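Uncharacterized conserved protein YndB, AHSA1/START domain (Micromonospora chersina, PDB 6V04) is of unknown function but belongs to the START/Bet v1-like family, is involved in dynemicin biosynthesis, and may act there as a cyclase/aromatase. Local coordinates at residues R36-W40 / R132-Y136; D57-D62 / R144-R148. All coordinates share one frame; numbering follows the deposited sequence.

Contact 1 and contact 2 lie with their centres 14 Å apart, in a chain built around two seven-stranded antiparallel sheets, each with the strand order 1-7-6-5-4-3-2 of the helix-grip (Bet v1-like) fold. Their segments alternate along the sequence: 36-40, 57-62, 132-136, 144-148. Contact 1 packs short helix 34-40 against long helix 116-139. Contact 2 joins the hairpin loop between strands 53-57 and 63-72 of the first sheet to the linker that runs from helix 116-139 toward strand 151-157 of the second. R144 ties the two together, its NH1 lying 2.8 Å from A38 O, a probable hydrogen bond. The linker between the sheets is thus anchored to both helix and loop.

Contact 1 (R36-W40 / R132-Y136); sequences RVAQW and RLARY
Helix segments 36-40 and 132-136 cross at 116°, their axes 9.5 Å apart at closest approach, with W40 and R132 facing each other across the crossing. This is helix packing within a helix-grip (Bet v1-like) fold, where the long helix 116-139 is flanked by a short one. Flat W40 and Y136 rings fill the space between the helices. The W40 indole lies alongside L133, whose methyl CD1 sits over one face, 3.8 Å from the centroid of the five-membered ring; V37 O lies over the rim of the opposite face. Y136 has CG anti to its backbone N (chi1 167°), which carries the ring across to helix 34-40. There its plane is only 20° from that of the indole, but the rings are slid apart and meet chiefly through W40 CD1 and Y136 CD2, 3.8 Å apart. Q39 contributes its aliphatic root: CB stands over the Y136 ring face in a CH-pi contact, 3.9 Å from the centroid. The indole NE1 bonds to A30 O in helix 24-32, and the R132 head turns away to a salt bridge with D128. W40 O, covered by R132 CB at 3.6 Å, is buried without a polar partner.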
loop_
_atom_site.group_PDB
_atom_site.type_symbol
_atom_site.label_atom_id
_atom_site.label_comp_id
_atom_site.label_asym_id
_atom_site.label_seq_id
_atom_site.Cartn_x
_atom_site.Cartn_y
_atom_site.Cartn_z
ATOM N N ARG A 36 8.894 6.881 -18.548
ATOM C CA ARG A 36 8.072 8.018 -18.157
ATOM C C ARG A 36 7.253 7.706 -16.911
ATOM O O ARG A 36 7.138 8.547 -16.014
ATOM C CB ARG A 36 7.150 8.424 -19.313
ATOM C CG ARG A 36 7.904 8.922 -20.547
ATOM C CD ARG A 36 6.968 9.594 -21.544
ATOM N NE ARG A 36 7.656 10.009 -22.766
ATOM C CZ ARG A 36 8.244 11.190 -22.941
ATOM N NH1 ARG A 36 8.235 12.101 -21.973
ATOM N NH2 ARG A 36 8.849 11.465 -24.090
ATOM N N VAL A 37 6.669 6.505 -16.840
ATOM C CA VAL A 37 5.877 6.128 -15.672
ATOM C C VAL A 37 6.703 6.245 -14.398
ATOM O O VAL A 37 6.182 6.617 -13.336
ATOM C CB VAL A 37 5.307 4.702 -15.855
ATOM C CG1 VAL A 37 4.609 4.200 -14.590
ATOM C CG2 VAL A 37 4.337 4.671 -17.029
ATOM N N ALA A 38 7.998 5.934 -14.482
ATOM C CA ALA A 38 8.878 6.030 -13.323
ATOM C C ALA A 38 9.151 7.465 -12.902
ATOM O O ALA A 38 9.718 7.677 -11.826
ATOM C CB ALA A 38 10.186 5.304 -13.629
ATOM N N GLN A 39 8.779 8.453 -13.714
ATOM C CA GLN A 39 9.009 9.840 -13.332
ATOM C C GLN A 39 7.907 10.405 -12.452
ATOM O O GLN A 39 8.117 11.445 -11.823
ATOM C CB GLN A 39 9.164 10.721 -14.574
ATOM C CG GLN A 39 10.232 10.242 -15.544
ATOM C CD GLN A 39 11.578 10.101 -14.897
ATOM O OE1 GLN A 39 12.216 9.049 -14.978
ATOM N NE2 GLN A 39 12.027 11.164 -14.248
ATOM N N TRP A 40 6.722 9.765 -12.400
ATOM C CA TRP A 40 5.622 10.279 -11.591
ATOM C C TRP A 40 4.893 9.223 -10.774
ATOM O O TRP A 40 4.319 9.575 -9.738
ATOM C CB TRP A 40 4.599 11.014 -12.491
ATOM C CG TRP A 40 3.917 10.110 -13.477
ATOM C CD1 TRP A 40 4.386 9.741 -14.705
ATOM C CD2 TRP A 40 2.662 9.440 -13.307
ATOM N NE1 TRP A 40 3.496 8.886 -15.311
ATOM C CE2 TRP A 40 2.435 8.679 -14.470
ATOM C CE3 TRP A 40 1.710 9.408 -12.286
ATOM C CZ2 TRP A 40 1.278 7.903 -14.642
ATOM C CZ3 TRP A 40 0.559 8.628 -12.465
ATOM C CH2 TRP A 40 0.377 7.877 -13.619
ATOM N N ARG A 132 0.584 14.056 -9.484
ATOM C CA ARG A 132 1.977 13.898 -9.890
ATOM C C ARG A 132 2.086 13.756 -11.403
ATOM O O ARG A 132 3.006 14.306 -12.017
ATOM C CB ARG A 132 2.603 12.693 -9.170
ATOM C CG ARG A 132 2.723 12.905 -7.665
ATOM C CD ARG A 132 3.293 11.729 -6.887
ATOM N NE ARG A 132 3.035 11.951 -5.470
ATOM C CZ ARG A 132 3.783 12.708 -4.673
ATOM N NH1 ARG A 132 4.890 13.291 -5.126
ATOM N NH2 ARG A 132 3.417 12.869 -3.415
ATOM N N LEU A 133 1.135 13.059 -12.035
ATOM C CA LEU A 133 1.117 13.010 -13.491
ATOM C C LEU A 133 1.058 14.415 -14.071
ATOM O O LEU A 133 1.806 14.751 -14.994
ATOM C CB LEU A 133 -0.070 12.178 -13.989
ATOM C CG LEU A 133 -0.245 12.171 -15.509
ATOM C CD1 LEU A 133 0.959 11.562 -16.212
ATOM C CD2 LEU A 133 -1.506 11.389 -15.851
ATOM N N ALA A 134 0.162 15.253 -13.542
ATOM C CA ALA A 134 -0.002 16.600 -14.082
ATOM C C ALA A 134 1.267 17.424 -13.907
ATOM O O ALA A 134 1.646 18.181 -14.805
ATOM C CB ALA A 134 -1.190 17.291 -13.412
ATOM N N ARG A 135 1.930 17.288 -12.758
ATOM C CA ARG A 135 3.180 18.010 -12.518
ATOM C C ARG A 135 4.251 17.602 -13.523
ATOM O O ARG A 135 4.963 18.449 -14.073
ATOM C CB ARG A 135 3.663 17.735 -11.097
ATOM C CG ARG A 135 2.953 18.511 -10.010
ATOM C CD ARG A 135 3.540 18.152 -8.649
ATOM N NE ARG A 135 4.976 18.435 -8.568
ATOM C CZ ARG A 135 5.526 19.423 -7.863
ATOM N NH1 ARG A 135 4.780 20.252 -7.144
ATOM N NH2 ARG A 135 6.843 19.578 -7.872
ATOM N N TYR A 136 4.392 16.296 -13.751
ATOM C CA TYR A 136 5.391 15.786 -14.682
ATOM C C TYR A 136 5.124 16.255 -16.107
ATOM O O TYR A 136 6.059 16.633 -16.828
ATOM C CB TYR A 136 5.426 14.258 -14.597
ATOM C CG TYR A 136 6.184 13.615 -15.731
ATOM C CD1 TYR A 136 7.553 13.774 -15.856
ATOM C CD2 TYR A 136 5.524 12.833 -16.670
ATOM C CE1 TYR A 136 8.249 13.194 -16.911
ATOM C CE2 TYR A 136 6.201 12.249 -17.722
ATOM C CZ TYR A 136 7.561 12.419 -17.833
ATOM O OH TYR A 136 8.226 11.832 -18.891
#

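Contact 2 (D57-D62 / R144-R148); sequences DFGDGD and RYDWR. With NA (sodium ion), chain B.
D62 OD2 is gripped side-on by R148: NH1 at 2.9 Å and NE at 3.2 Å both donate to this one oxygen, which lies in the guanidinium plane. A chain bent at chi3 (67°) turns the R148 head toward the aspartate. Water 3 adds a third donor to D62 OD2 and donates to D60 OD2, while accepting from Y145 OH. The same hydroxyl rests over a face of the F58 ring, 3.7 Å from F58 CG. D60 works with both oxygens: OD2 takes R148 N at 2.9 Å through its anti lone pair, and OD1 accepts from D62 N in an Asx turn. Were D60 replaced by an alanine, R148 N would probably be left without its acceptor, water 3 with one anchor fewer and the turn free to shift. F58 O holds two waters, one shared with D146 O, and accepts a weak bond from NH2 of R144, whose NH1 bonds to A38 O. D146 OD1 binds sodium at 2.4 Å. The loop joining strands 53-57 and 63-72 is fastened to the linker, while R259 of helix 252-277 bonds to D62, D60 O and R148 O, and F83 of strand 76-83 packs against D62 and R148.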
loop_
_atom_site.group_PDB
_atom_site.type_symbol
_atom_site.label_atom_id
_atom_site.label_comp_id
_atom_site.label_asym_id
_atom_site.label_seq_id
_atom_site.Cartn_x
_atom_site.Cartn_y
_atom_site.Cartn_z
ATOM N N ASP A 57 6.599 -0.921 -8.383
ATOM C CA ASP A 57 7.312 -0.802 -7.121
ATOM C C ASP A 57 7.556 0.676 -6.860
ATOM O O ASP A 57 7.992 1.393 -7.765
ATOM C CB ASP A 57 8.631 -1.570 -7.210
ATOM C CG ASP A 57 9.288 -1.750 -5.880
ATOM O OD1 ASP A 57 9.659 -0.729 -5.271
ATOM O OD2 ASP A 57 9.416 -2.915 -5.448
ATOM N N PHE A 58 7.261 1.136 -5.643
ATOM C CA PHE A 58 7.379 2.554 -5.331
ATOM C C PHE A 58 8.707 2.911 -4.678
ATOM O O PHE A 58 8.965 4.096 -4.462
ATOM C CB PHE A 58 6.196 2.990 -4.477
ATOM C CG PHE A 58 4.889 2.757 -5.166
ATOM C CD1 PHE A 58 4.537 3.524 -6.259
ATOM C CD2 PHE A 58 4.073 1.718 -4.786
ATOM C CE1 PHE A 58 3.360 3.289 -6.933
ATOM C CE2 PHE A 58 2.875 1.484 -5.452
ATOM C CZ PHE A 58 2.536 2.264 -6.537
ATOM N N GLY A 59 9.559 1.931 -4.410
ATOM C CA GLY A 59 10.900 2.195 -3.944
ATOM C C GLY A 59 11.034 2.316 -2.449
ATOM O O GLY A 59 12.156 2.593 -1.959
ATOM N N ASP A 60 9.951 2.086 -1.712
ATOM C CA ASP A 60 9.897 2.269 -0.269
ATOM C C ASP A 60 9.381 1.036 0.456
ATOM O O ASP A 60 9.053 1.123 1.644
ATOM C CB ASP A 60 9.032 3.490 0.092
ATOM C CG ASP A 60 7.600 3.348 -0.351
ATOM O OD1 ASP A 60 7.278 2.312 -0.953
ATOM O OD2 ASP A 60 6.833 4.289 -0.081
ATOM N N GLY A 61 9.297 -0.107 -0.216
ATOM C CA GLY A 61 8.691 -1.300 0.330
ATOM C C GLY A 61 7.324 -1.596 -0.243
ATOM O O GLY A 61 6.901 -2.756 -0.215
ATOM N N ASP A 62 6.631 -0.592 -0.757
ATOM C CA ASP A 62 5.292 -0.776 -1.306
ATOM C C ASP A 62 5.357 -1.184 -2.776
ATOM O O ASP A 62 6.238 -0.756 -3.533
ATOM C CB ASP A 62 4.469 0.507 -1.182
ATOM C CG ASP A 62 4.000 0.794 0.238
ATOM O OD1 ASP A 62 4.280 0.016 1.174
ATOM O OD2 ASP A 62 3.336 1.839 0.387
ATOM N N ARG A 144 7.750 12.076 -8.563
ATOM C CA ARG A 144 7.597 10.948 -7.649
ATOM C C ARG A 144 7.756 11.376 -6.198
ATOM O O ARG A 144 8.600 12.219 -5.877
ATOM C CB ARG A 144 8.679 9.894 -7.910
ATOM C CG ARG A 144 8.653 9.197 -9.247
ATOM C CD ARG A 144 7.796 7.941 -9.220
ATOM N NE ARG A 144 8.228 6.944 -8.233
ATOM C CZ ARG A 144 9.149 6.008 -8.449
ATOM N NH1 ARG A 144 9.765 5.920 -9.621
ATOM N NH2 ARG A 144 9.450 5.151 -7.480
ATOM N N TYR A 145 7.049 10.703 -5.295
ATOM C CA TYR A 145 7.485 10.775 -3.901
ATOM C C TYR A 145 8.613 9.782 -3.676
ATOM O O TYR A 145 8.757 8.805 -4.419
ATOM C CB TYR A 145 6.345 10.509 -2.925
ATOM C CG TYR A 145 5.682 9.147 -2.976
ATOM C CD1 TYR A 145 6.214 8.044 -2.314
ATOM C CD2 TYR A 145 4.471 8.988 -3.618
ATOM C CE1 TYR A 145 5.572 6.802 -2.346
ATOM C CE2 TYR A 145 3.822 7.770 -3.648
ATOM C CZ TYR A 145 4.361 6.680 -3.013
ATOM O OH TYR A 145 3.656 5.480 -3.064
ATOM N N ASP A 146 9.459 10.063 -2.671
ATOM C CA ASP A 146 10.573 9.156 -2.427
ATOM C C ASP A 146 10.183 8.004 -1.518
ATOM O O ASP A 146 10.492 6.845 -1.825
ATOM C CB ASP A 146 11.798 9.902 -1.871
ATOM C CG ASP A 146 11.517 10.797 -0.675
ATOM O OD1 ASP A 146 10.382 10.894 -0.183
ATOM O OD2 ASP A 146 12.502 11.433 -0.215
ATOM N N TRP A 147 9.448 8.276 -0.444
ATOM C CA TRP A 147 8.965 7.214 0.422
ATOM C C TRP A 147 7.739 7.707 1.178
ATOM O O TRP A 147 7.652 8.878 1.554
ATOM C CB TRP A 147 10.086 6.722 1.364
ATOM C CG TRP A 147 10.612 7.705 2.368
ATOM C CD1 TRP A 147 11.629 8.616 2.188
ATOM C CD2 TRP A 147 10.209 7.828 3.734
ATOM N NE1 TRP A 147 11.848 9.308 3.354
ATOM C CE2 TRP A 147 10.987 8.844 4.316
ATOM C CE3 TRP A 147 9.248 7.185 4.519
ATOM C CZ2 TRP A 147 10.839 9.227 5.646
ATOM C CZ3 TRP A 147 9.085 7.573 5.819
ATOM C CH2 TRP A 147 9.889 8.580 6.386
ATOM N N ARG A 148 6.769 6.819 1.340
ATOM C CA ARG A 148 5.497 7.197 1.942
ATOM C C ARG A 148 5.590 7.182 3.465
ATOM O O ARG A 148 6.082 6.218 4.065
ATOM C CB ARG A 148 4.417 6.246 1.444
ATOM C CG ARG A 148 3.008 6.656 1.811
ATOM C CD ARG A 148 1.981 5.996 0.924
ATOM N NE ARG A 148 1.922 4.562 1.131
ATOM C CZ ARG A 148 1.064 3.950 1.944
ATOM N NH1 ARG A 148 1.094 2.636 2.053
ATOM N NH2 ARG A 148 0.175 4.642 2.654
HETATM NA NA NA B . 9.791 12.729 1.198
HETATM O O HOH W 1 11.150 5.866 -4.225
HETATM O O HOH W 2 7.570 6.523 -5.297
HETATM O O HOH W 3 4.306 3.974 -1.045
HETATM O O HOH W 4 12.131 12.565 2.091
HETATM O O HOH W 5 9.036 11.049 2.708
#